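Local coordinates for Tle cognate immunity protein 4 C-terminal domain-containing protein (Pseudomonas aeruginosa PAO1, PDB 4R1D) that binds the type VI secretion lipase effector Tle4 as its cognate immunity protein, Tli4, and so protects the producing cell from its own toxin, at the interface of chains B and A. Coordinates in Å, arbitrary orientation; residue numbers count along the deposited sequence, not the author numbering. Chains: chain A, Uncharacterized protein; chain B, Uncharacterized protein.

The Tle4-Tli4 complex shows how an immunity protein can hold a lipase effector at two neighbouring patches and a distant third. Contacts 1 and 2 are neighbours, their C-alpha centres about 13 Å apart; they share B:Trp96, and both use helix 84-95 of the lipase and strand 236-245 of Tli4. Contact 3 lies about 28 Å from contact 1 and about 33 Å from contact 2, and engages a different loop of the lipase. Contacts 1 and 2 draw on the family's C-terminal domain and contact 3 largely on the N-terminal one, so both regions of Tli4 grip the enzyme, which should fix their relative orientation.

Contact 1: the interface of chains B and A. Residues chain B 69, 92, 96-97; chain A 177, 179, 181, 240-241, 258-262.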
loop_
_atom_site.group_PDB
_atom_site.type_symbol
_atom_site.label_atom_id
_atom_site.label_comp_id
_atom_site.label_asym_id
_atom_site.label_seq_id
_atom_site.Cartn_x
_atom_site.Cartn_y
_atom_site.Cartn_z
ATOM N N SER B 69 -6.910 7.939 10.858
ATOM C CA SER B 69 -6.979 8.979 9.836
ATOM C C SER B 69 -6.564 8.402 8.488
ATOM O O SER B 69 -5.831 7.406 8.432
ATOM C CB SER B 69 -6.126 10.200 10.199
ATOM O OG SER B 69 -6.424 11.292 9.330
ATOM N N TRP B 92 -5.379 15.681 0.772
ATOM C CA TRP B 92 -5.385 15.290 2.178
ATOM C C TRP B 92 -4.507 14.083 2.484
ATOM O O TRP B 92 -3.880 14.012 3.541
ATOM C CB TRP B 92 -6.810 14.966 2.596
ATOM C CG TRP B 92 -6.954 14.451 3.989
ATOM C CD1 TRP B 92 -7.348 13.202 4.353
ATOM C CD2 TRP B 92 -6.723 15.172 5.209
ATOM N NE1 TRP B 92 -7.387 13.095 5.722
ATOM C CE2 TRP B 92 -7.003 14.288 6.273
ATOM C CE3 TRP B 92 -6.302 16.471 5.505
ATOM C CZ2 TRP B 92 -6.886 14.661 7.612
ATOM C CZ3 TRP B 92 -6.179 16.842 6.837
ATOM C CH2 TRP B 92 -6.473 15.941 7.873
ATOM N N TRP B 96 -0.154 17.160 0.781
ATOM C CA TRP B 96 0.307 17.979 1.913
ATOM C C TRP B 96 1.240 17.243 2.863
ATOM O O TRP B 96 1.758 17.842 3.814
ATOM C CB TRP B 96 -0.872 18.581 2.703
ATOM C CG TRP B 96 -1.444 17.731 3.824
ATOM C CD1 TRP B 96 -2.166 16.577 3.696
ATOM C CD2 TRP B 96 -1.399 18.015 5.238
ATOM N NE1 TRP B 96 -2.547 16.114 4.935
ATOM C CE2 TRP B 96 -2.096 16.983 5.894
ATOM C CE3 TRP B 96 -0.836 19.040 6.006
ATOM C CZ2 TRP B 96 -2.241 16.938 7.288
ATOM C CZ3 TRP B 96 -0.981 18.995 7.397
ATOM C CH2 TRP B 96 -1.673 17.949 8.019
ATOM N N ARG B 97 1.448 15.953 2.603
ATOM C CA ARG B 97 2.350 15.140 3.421
ATOM C C ARG B 97 3.785 15.323 2.954
ATOM O O ARG B 97 4.098 15.006 1.803
ATOM C CB ARG B 97 1.996 13.658 3.284
ATOM C CG ARG B 97 0.526 13.318 3.541
ATOM C CD ARG B 97 0.200 13.382 5.013
ATOM N NE ARG B 97 -1.118 12.820 5.308
ATOM C CZ ARG B 97 -1.737 12.962 6.478
ATOM N NH1 ARG B 97 -1.148 13.642 7.461
ATOM N NH2 ARG B 97 -2.933 12.407 6.675
ATOM N N ARG A 177 -12.796 15.081 10.173
ATOM C CA ARG A 177 -11.770 14.452 10.992
ATOM C C ARG A 177 -10.631 15.429 11.208
ATOM O O ARG A 177 -10.186 16.093 10.270
ATOM C CB ARG A 177 -11.246 13.159 10.345
ATOM C CG ARG A 177 -10.409 12.298 11.300
ATOM C CD ARG A 177 -9.666 11.149 10.580
ATOM N NE ARG A 177 -10.564 10.333 9.759
ATOM C CZ ARG A 177 -11.417 9.440 10.244
ATOM N NH1 ARG A 177 -11.486 9.235 11.552
ATOM N NH2 ARG A 177 -12.205 8.754 9.418
ATOM N N GLU A 179 -6.668 15.736 12.698
ATOM C CA GLU A 179 -5.496 14.978 13.126
ATOM C C GLU A 179 -4.340 15.871 13.566
ATOM O O GLU A 179 -4.132 16.962 13.024
ATOM C CB GLU A 179 -5.035 13.970 12.070
ATOM C CG GLU A 179 -4.848 14.528 10.688
ATOM C CD GLU A 179 -3.790 13.752 9.902
ATOM O OE1 GLU A 179 -4.091 12.644 9.384
ATOM O OE2 GLU A 179 -2.652 14.252 9.822
ATOM N N ARG A 181 -0.180 15.503 14.735
ATOM C CA ARG A 181 0.989 14.621 14.724
ATOM C C ARG A 181 2.239 15.394 15.102
ATOM O O ARG A 181 2.352 16.578 14.775
ATOM C CB ARG A 181 1.213 14.046 13.311
ATOM C CG ARG A 181 0.050 13.251 12.759
ATOM C CD ARG A 181 0.327 12.638 11.389
ATOM N NE ARG A 181 -0.924 12.049 10.930
ATOM C CZ ARG A 181 -1.373 10.866 11.332
ATOM N NH1 ARG A 181 -0.637 10.122 12.147
ATOM N NH2 ARG A 181 -2.555 10.427 10.911
ATOM N N THR A 240 -10.257 21.106 3.416
ATOM C CA THR A 240 -8.950 20.585 3.804
ATOM C C THR A 240 -8.126 21.718 4.406
ATOM O O THR A 240 -7.741 22.657 3.711
ATOM C CB THR A 240 -8.213 19.934 2.630
ATOM O OG1 THR A 240 -9.010 18.860 2.111
ATOM C CG2 THR A 240 -6.889 19.365 3.097
ATOM N N PHE A 241 -7.930 21.642 5.720
ATOM C CA PHE A 241 -7.205 22.650 6.483
ATOM C C PHE A 241 -5.894 22.023 6.922
ATOM O O PHE A 241 -5.887 20.921 7.482
ATOM C CB PHE A 241 -7.993 23.075 7.729
ATOM C CG PHE A 241 -9.283 23.785 7.432
ATOM C CD1 PHE A 241 -9.668 24.062 6.125
ATOM C CD2 PHE A 241 -10.124 24.165 8.471
ATOM C CE1 PHE A 241 -10.862 24.712 5.859
ATOM C CE2 PHE A 241 -11.323 24.810 8.211
ATOM C CZ PHE A 241 -11.691 25.087 6.907
ATOM N N THR A 258 2.186 18.727 12.836
ATOM C CA THR A 258 1.132 19.004 11.880
ATOM C C THR A 258 -0.229 18.953 12.567
ATOM O O THR A 258 -0.427 18.225 13.544
ATOM C CB THR A 258 1.129 18.016 10.674
ATOM O OG1 THR A 258 0.938 16.675 11.146
ATOM C CG2 THR A 258 2.445 18.105 9.883
ATOM N N ALA A 259 -1.138 19.760 12.049
ATOM C CA ALA A 259 -2.543 19.712 12.422
ATOM C C ALA A 259 -3.327 19.806 11.128
ATOM O O ALA A 259 -2.987 20.589 10.235
ATOM C CB ALA A 259 -2.895 20.880 13.364
ATOM N N GLY A 260 -4.376 18.999 11.004
ATOM C CA GLY A 260 -5.152 18.992 9.776
ATOM C C GLY A 260 -6.604 18.717 10.078
ATOM O O GLY A 260 -6.917 17.992 11.014
ATOM N N LEU A 261 -7.486 19.319 9.295
ATOM C CA LEU A 261 -8.908 19.052 9.416
ATOM C C LEU A 261 -9.455 18.833 8.024
ATOM O O LEU A 261 -9.297 19.679 7.146
ATOM C CB LEU A 261 -9.617 20.229 10.090
ATOM C CG LEU A 261 -11.127 20.077 10.285
ATOM C CD1 LEU A 261 -11.391 19.093 11.388
ATOM C CD2 LEU A 261 -11.746 21.438 10.636
ATOM N N ALA A 262 -10.087 17.687 7.813
ATOM C CA ALA A 262 -10.622 17.372 6.495
ATOM C C ALA A 262 -12.096 16.989 6.564
ATOM O O ALA A 262 -12.551 16.389 7.543
ATOM C CB ALA A 262 -9.852 16.252 5.878
#
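A tryptophan standing edge-on against a beta-sheet beside a shared carboxylate anchors this part of the toxin-immunity interface. B:Trp92, on helix 84-95 of the lipase, buries 72 Å² against strands 176-183, 236-245 and 256-263 of Tli4. Its CG stands anti to the backbone N (chi1 176°), and the indole receives the methyl CB of A:Ala262 over one face, 3.4 Å from the centroid of the six-membered ring. The CA of A:Gly260 lies at the ring's edge, in plane, while CG of A:Glu179 meets CH2 of the indole tip to tip at 3.5 Å.

A:Glu179 takes the crowded first torsion, its CG between the backbone N and the carbonyl carbon (chi1 51°), and presents both carboxylate oxygens to the lipase. B:Arg97 grips it end-on in a salt bridge, NH1 to OE2 at 2.9 Å and NH2 to OE1 at 3.0 Å, both nearly straight, with the guanidinium and carboxylate planes 38° apart. From its own strand A:Arg181 adds a side-on grip through NE and NH2, above the carboxylate plane, which may prearrange it. OE1 accepts from B:Ser69 and both arginines, OE2 from the arginines, which would favour the ionised acid. B:Trp96 backs B:Arg97, its NE1 sitting 3.5 Å above the centre of the guanidinium plane and its CH2 3.9 Å from A:Thr258 CB. B:Ser69 adds its hydroxyl OG, donating to the anti lone pair of A:Glu179 OE1 at 2.7 Å.

Contact 2: the interface of chains B and A. Residues chain B 77-78, 81, 87, 90-91, 95-96; chain A 194-195, 198-199, 202, 242.
Two helices, 84-95 of the lipase and 191-205 of Tli4, pack through a largely apolar seam centred on A:Phe198, which buries 101 Å². Its CG is anti to the backbone N (chi1 -167°), sending the ring toward the lipase. There CE1 comes within 3.9 Å of B:Leu91 CB, and CZ lies as far from the methyl CB of B:Ala90. The methyl of B:Ala95 touches the ring at CD1, 3.8 Å away, while the carbonyl oxygen of B:Ser87 lies at the ring edge, in plane.

B:Leu91, its CG also anti to the backbone N, spreads its branches between two thioethers: CD1 meets SD of A:Met242 and CD2 meets SD of A:Met202, crossing the latter chain at about a right angle. A:Met242 slides past B:Trp96 in the opposite direction, placing its CG 3.5 Å above the indole plane, toward the rim, and its SD 3.3 Å from B:Trp96 CB. A polar clasp closes one end, where A:Arg194, bent at chi3, donates from NH1 to B:Trp96 O at 2.8 Å; it approaches from above the carbonyl plane, bent to 134° at the hydrogen. The seam thus joins one face of helix 191-205, with A:Met242 of strand 236-245 alongside, to helix 84-95 and the turn just after it.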
loop_
_atom_site.group_PDB
_atom_site.type_symbol
_atom_site.label_atom_id
_atom_site.label_comp_id
_atom_site.label_asym_id
_atom_site.label_seq_id
_atom_site.Cartn_x
_atom_site.Cartn_y
_atom_site.Cartn_z
ATOM N N GLY B 77 -2.430 11.221 -8.259
ATOM C CA GLY B 77 -1.565 11.787 -9.282
ATOM C C GLY B 77 -2.083 13.089 -9.875
ATOM O O GLY B 77 -3.108 13.616 -9.443
ATOM N N LEU B 78 -1.371 13.618 -10.866
ATOM C CA LEU B 78 -1.810 14.830 -11.556
ATOM C C LEU B 78 -2.890 14.467 -12.564
ATOM O O LEU B 78 -3.481 15.334 -13.206
ATOM C CB LEU B 78 -0.638 15.515 -12.261
ATOM C CG LEU B 78 0.535 15.881 -11.353
ATOM C CD1 LEU B 78 1.562 16.718 -12.104
ATOM C CD2 LEU B 78 0.038 16.620 -10.113
ATOM N N MET B 81 -7.128 14.961 -13.148
ATOM C CA MET B 81 -7.741 16.060 -12.417
ATOM C C MET B 81 -9.115 16.337 -13.014
ATOM O O MET B 81 -9.311 17.352 -13.679
ATOM C CB MET B 81 -6.871 17.315 -12.518
ATOM C CG MET B 81 -5.569 17.235 -11.753
ATOM S SD MET B 81 -5.820 17.372 -9.974
ATOM C CE MET B 81 -6.174 19.122 -9.803
ATOM N N SER B 87 -9.744 15.169 -5.987
ATOM C CA SER B 87 -8.570 16.019 -5.793
ATOM C C SER B 87 -8.405 16.418 -4.317
ATOM O O SER B 87 -7.287 16.536 -3.820
ATOM C CB SER B 87 -8.612 17.235 -6.717
ATOM O OG SER B 87 -9.462 18.251 -6.208
ATOM N N ALA B 90 -6.732 13.478 -2.716
ATOM C CA ALA B 90 -5.304 13.411 -3.006
ATOM C C ALA B 90 -4.546 14.467 -2.219
ATOM O O ALA B 90 -3.410 14.254 -1.788
ATOM C CB ALA B 90 -5.049 13.578 -4.495
ATOM N N LEU B 91 -5.165 15.621 -2.045
ATOM C CA LEU B 91 -4.524 16.678 -1.270
ATOM C C LEU B 91 -4.314 16.202 0.174
ATOM O O LEU B 91 -3.209 16.286 0.728
ATOM C CB LEU B 91 -5.371 17.951 -1.325
ATOM C CG LEU B 91 -4.940 19.086 -0.396
ATOM C CD1 LEU B 91 -3.526 19.551 -0.745
ATOM C CD2 LEU B 91 -5.937 20.237 -0.498
ATOM N N ALA B 95 -0.615 15.061 -1.116
ATOM C CA ALA B 95 0.012 16.308 -1.515
ATOM C C ALA B 95 0.563 17.118 -0.342
ATOM O O ALA B 95 1.643 17.698 -0.458
ATOM C CB ALA B 95 -0.951 17.148 -2.349
ATOM N N TRP B 96 -0.154 17.160 0.781
ATOM C CA TRP B 96 0.307 17.979 1.913
ATOM C C TRP B 96 1.240 17.243 2.863
ATOM O O TRP B 96 1.758 17.842 3.814
ATOM C CB TRP B 96 -0.872 18.581 2.703
ATOM C CG TRP B 96 -1.444 17.731 3.824
ATOM C CD1 TRP B 96 -2.166 16.577 3.696
ATOM C CD2 TRP B 96 -1.399 18.015 5.238
ATOM N NE1 TRP B 96 -2.547 16.114 4.935
ATOM C CE2 TRP B 96 -2.096 16.983 5.894
ATOM C CE3 TRP B 96 -0.836 19.040 6.006
ATOM C CZ2 TRP B 96 -2.241 16.938 7.288
ATOM C CZ3 TRP B 96 -0.981 18.995 7.397
ATOM C CH2 TRP B 96 -1.673 17.949 8.019
ATOM N N ARG A 194 5.332 23.270 -0.487
ATOM C CA ARG A 194 5.066 21.885 -0.863
ATOM C C ARG A 194 3.762 21.712 -1.635
ATOM O O ARG A 194 3.728 21.039 -2.680
ATOM C CB ARG A 194 5.022 21.010 0.397
ATOM C CG ARG A 194 4.613 19.568 0.175
ATOM C CD ARG A 194 4.414 18.854 1.529
ATOM N NE ARG A 194 5.460 19.224 2.476
ATOM C CZ ARG A 194 5.244 19.488 3.763
ATOM N NH1 ARG A 194 4.019 19.407 4.261
ATOM N NH2 ARG A 194 6.257 19.835 4.552
ATOM N N VAL A 195 2.693 22.310 -1.121
ATOM C CA VAL A 195 1.355 22.026 -1.645
ATOM C C VAL A 195 0.815 23.044 -2.625
ATOM O O VAL A 195 -0.209 22.804 -3.247
ATOM C CB VAL A 195 0.296 21.922 -0.519
ATOM C CG1 VAL A 195 0.669 20.861 0.466
ATOM C CG2 VAL A 195 0.110 23.271 0.163
ATOM N N PHE A 198 -0.078 21.985 -6.280
ATOM C CA PHE A 198 -1.255 21.134 -6.361
ATOM C C PHE A 198 -2.524 21.945 -6.108
ATOM O O PHE A 198 -3.518 21.794 -6.821
ATOM C CB PHE A 198 -1.176 19.957 -5.387
ATOM C CG PHE A 198 -2.213 18.899 -5.641
ATOM C CD1 PHE A 198 -3.338 18.801 -4.839
ATOM C CD2 PHE A 198 -2.078 18.028 -6.709
ATOM C CE1 PHE A 198 -4.296 17.836 -5.079
ATOM C CE2 PHE A 198 -3.036 17.059 -6.960
ATOM C CZ PHE A 198 -4.147 16.963 -6.137
ATOM N N VAL A 199 -2.496 22.800 -5.087
ATOM C CA VAL A 199 -3.654 23.642 -4.814
ATOM C C VAL A 199 -3.996 24.551 -6.002
ATOM O O VAL A 199 -5.154 24.644 -6.396
ATOM C CB VAL A 199 -3.474 24.495 -3.538
ATOM C CG1 VAL A 199 -4.663 25.423 -3.365
ATOM C CG2 VAL A 199 -3.311 23.589 -2.318
ATOM N N MET A 202 -5.774 22.598 -8.397
ATOM C CA MET A 202 -7.159 22.386 -8.004
ATOM C C MET A 202 -8.019 23.618 -8.302
ATOM O O MET A 202 -9.136 23.491 -8.817
ATOM C CB MET A 202 -7.256 22.033 -6.515
ATOM C CG MET A 202 -6.556 20.747 -6.104
ATOM S SD MET A 202 -6.543 20.584 -4.295
ATOM C CE MET A 202 -8.256 20.160 -3.955
ATOM N N MET A 242 -4.789 22.714 6.645
ATOM C CA MET A 242 -3.443 22.167 6.845
ATOM C C MET A 242 -2.573 23.155 7.629
ATOM O O MET A 242 -2.555 24.331 7.303
ATOM C CB MET A 242 -2.808 21.904 5.473
ATOM C CG MET A 242 -3.633 20.953 4.618
ATOM S SD MET A 242 -3.201 20.981 2.865
ATOM C CE MET A 242 -4.170 22.377 2.295
#

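Contact 3: the interface of chains B and A. Residues chain B 390-391, 393-396; chain A 31, 118, 121, 125, 159, 161.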
loop_
_atom_site.group_PDB
_atom_site.type_symbol
_atom_site.label_atom_id
_atom_site.label_comp_id
_atom_site.label_asym_id
_atom_site.label_seq_id
_atom_site.Cartn_x
_atom_site.Cartn_y
_atom_site.Cartn_z
ATOM N N SER B 390 14.752 9.022 9.559
ATOM C CA SER B 390 14.298 9.389 10.904
ATOM C C SER B 390 15.389 9.992 11.786
ATOM O O SER B 390 15.103 10.696 12.755
ATOM C CB SER B 390 13.644 8.194 11.609
ATOM O OG SER B 390 14.607 7.222 11.988
ATOM N N ASP B 391 16.639 9.719 11.444
ATOM C CA ASP B 391 17.748 10.137 12.277
ATOM C C ASP B 391 19.024 9.688 11.594
ATOM O O ASP B 391 18.987 8.837 10.700
ATOM C CB ASP B 391 17.633 9.481 13.658
ATOM C CG ASP B 391 18.591 10.065 14.669
ATOM O OD1 ASP B 391 19.244 11.088 14.367
ATOM O OD2 ASP B 391 18.681 9.499 15.781
ATOM N N LYS B 393 22.197 7.574 10.973
ATOM C CA LYS B 393 22.382 6.140 11.180
ATOM C C LYS B 393 22.748 5.774 12.626
ATOM O O LYS B 393 22.318 4.743 13.136
ATOM C CB LYS B 393 23.430 5.601 10.190
ATOM C CG LYS B 393 23.845 4.148 10.403
ATOM C CD LYS B 393 25.024 4.034 11.371
ATOM C CE LYS B 393 26.345 4.395 10.707
ATOM N NZ LYS B 393 26.820 3.338 9.764
ATOM N N GLU B 394 23.507 6.646 13.287
ATOM C CA GLU B 394 24.174 6.323 14.552
ATOM C C GLU B 394 23.302 5.831 15.717
ATOM O O GLU B 394 23.626 4.826 16.349
ATOM C CB GLU B 394 25.040 7.502 15.015
ATOM C CG GLU B 394 26.232 7.792 14.113
ATOM C CD GLU B 394 25.823 8.267 12.728
ATOM O OE1 GLU B 394 25.555 9.479 12.567
ATOM O OE2 GLU B 394 25.769 7.426 11.800
ATOM N N GLY B 395 22.219 6.541 16.017
ATOM C CA GLY B 395 21.406 6.216 17.176
ATOM C C GLY B 395 20.302 5.200 16.921
ATOM O O GLY B 395 19.564 4.835 17.837
ATOM N N LEU B 396 20.194 4.732 15.681
ATOM C CA LEU B 396 19.114 3.819 15.295
ATOM C C LEU B 396 19.261 2.408 15.860
ATOM O O LEU B 396 20.362 1.969 16.188
ATOM C CB LEU B 396 19.010 3.754 13.771
ATOM C CG LEU B 396 18.701 5.090 13.094
ATOM C CD1 LEU B 396 18.695 4.911 11.584
ATOM C CD2 LEU B 396 17.360 5.652 13.577
ATOM N N TRP A 31 11.383 5.217 18.223
ATOM C CA TRP A 31 12.346 4.750 17.235
ATOM C C TRP A 31 11.597 4.119 16.063
ATOM O O TRP A 31 12.044 3.146 15.472
ATOM C CB TRP A 31 13.363 3.790 17.870
ATOM C CG TRP A 31 14.162 4.463 18.964
ATOM C CD1 TRP A 31 13.969 4.350 20.311
ATOM C CD2 TRP A 31 15.261 5.363 18.792
ATOM N NE1 TRP A 31 14.873 5.133 20.989
ATOM C CE2 TRP A 31 15.681 5.764 20.078
ATOM C CE3 TRP A 31 15.922 5.881 17.673
ATOM C CZ2 TRP A 31 16.740 6.649 20.278
ATOM C CZ3 TRP A 31 16.977 6.754 17.871
ATOM C CH2 TRP A 31 17.375 7.132 19.163
ATOM N N ARG A 118 23.701 -4.396 16.204
ATOM C CA ARG A 118 23.285 -3.326 17.104
ATOM C C ARG A 118 22.555 -3.846 18.334
ATOM O O ARG A 118 21.895 -3.072 19.037
ATOM C CB ARG A 118 22.392 -2.326 16.367
ATOM C CG ARG A 118 23.104 -1.622 15.232
ATOM C CD ARG A 118 22.269 -0.505 14.658
ATOM N NE ARG A 118 22.825 -0.051 13.390
ATOM C CZ ARG A 118 22.854 1.214 13.000
ATOM N NH1 ARG A 118 22.358 2.159 13.787
ATOM N NH2 ARG A 118 23.376 1.527 11.821
ATOM N N HIS A 121 23.054 -2.222 21.841
ATOM C CA HIS A 121 22.482 -0.883 21.847
ATOM C C HIS A 121 20.969 -0.939 22.024
ATOM O O HIS A 121 20.399 -0.193 22.822
ATOM C CB HIS A 121 22.826 -0.133 20.563
ATOM C CG HIS A 121 22.190 1.219 20.481
ATOM N ND1 HIS A 121 22.430 2.208 21.412
ATOM C CD2 HIS A 121 21.301 1.736 19.602
ATOM C CE1 HIS A 121 21.725 3.281 21.100
ATOM N NE2 HIS A 121 21.033 3.020 20.007
ATOM N N ILE A 125 18.534 0.553 25.194
ATOM C CA ILE A 125 17.353 1.384 24.982
ATOM C C ILE A 125 16.142 0.834 25.749
ATOM O O ILE A 125 15.420 1.592 26.395
ATOM C CB ILE A 125 17.021 1.549 23.477
ATOM C CG1 ILE A 125 18.057 2.450 22.799
ATOM C CG2 ILE A 125 15.634 2.147 23.303
ATOM C CD1 ILE A 125 17.937 2.491 21.285
ATOM N N PHE A 159 17.365 13.238 24.082
ATOM C CA PHE A 159 16.819 13.030 22.749
ATOM C C PHE A 159 16.585 11.556 22.433
ATOM O O PHE A 159 17.409 10.701 22.746
ATOM C CB PHE A 159 17.705 13.649 21.670
ATOM C CG PHE A 159 17.153 13.461 20.298
ATOM C CD1 PHE A 159 16.133 14.280 19.845
ATOM C CD2 PHE A 159 17.599 12.432 19.486
ATOM C CE1 PHE A 159 15.583 14.095 18.592
ATOM C CE2 PHE A 159 17.057 12.239 18.228
ATOM C CZ PHE A 159 16.047 13.076 17.779
ATOM N N VAL A 161 14.189 9.298 19.095
ATOM C CA VAL A 161 13.212 9.427 18.016
ATOM C C VAL A 161 11.833 9.058 18.574
ATOM O O VAL A 161 11.644 7.958 19.095
ATOM C CB VAL A 161 13.534 8.524 16.820
ATOM C CG1 VAL A 161 12.364 8.488 15.848
ATOM C CG2 VAL A 161 14.813 8.980 16.117
#
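The lipase chain turns through the short 3-10 helix 393-395 and leaves it extended at B:Leu396, presenting the carbonyls of B:Lys393, B:Gly395 and B:Leu396 to Tli4. A:Arg118, with 64 Å² buried, collects two of them. Its chain is extended from CG to NE, and NH1 donates to B:Lys393 O at 2.7 Å, almost straight (174° at the hydrogen), with donor and acceptor lying in each other's planes. The same NH1 also reaches B:Leu396 O at 3.1 Å, here from above the carbonyl plane. Recognition here appears to rest largely on backbone carbonyls; the side chain of B:Lys393, poorly ordered, crosses the arginine obliquely.

A:His121, on helix 119-132 with its CG anti to the backbone N, donates from NE2 to B:Gly395 O at 3.2 Å, again above the carbonyl plane. A:Trp31 brings its six-membered ring to that same oxygen through CZ3, while its two faces are flanked by A:Val161 N and A:Ile125 CD1, which should hold the indole in place. A:Val161 also packs outward, crossing B:Asp391 obliquely. The carboxylate of B:Asp391 is turned 26° from the indole plane, with OD2 3.8 Å from A:Trp31 CZ3, and its CB lies 3.8 Å from the CG2 methyl of A:Val161.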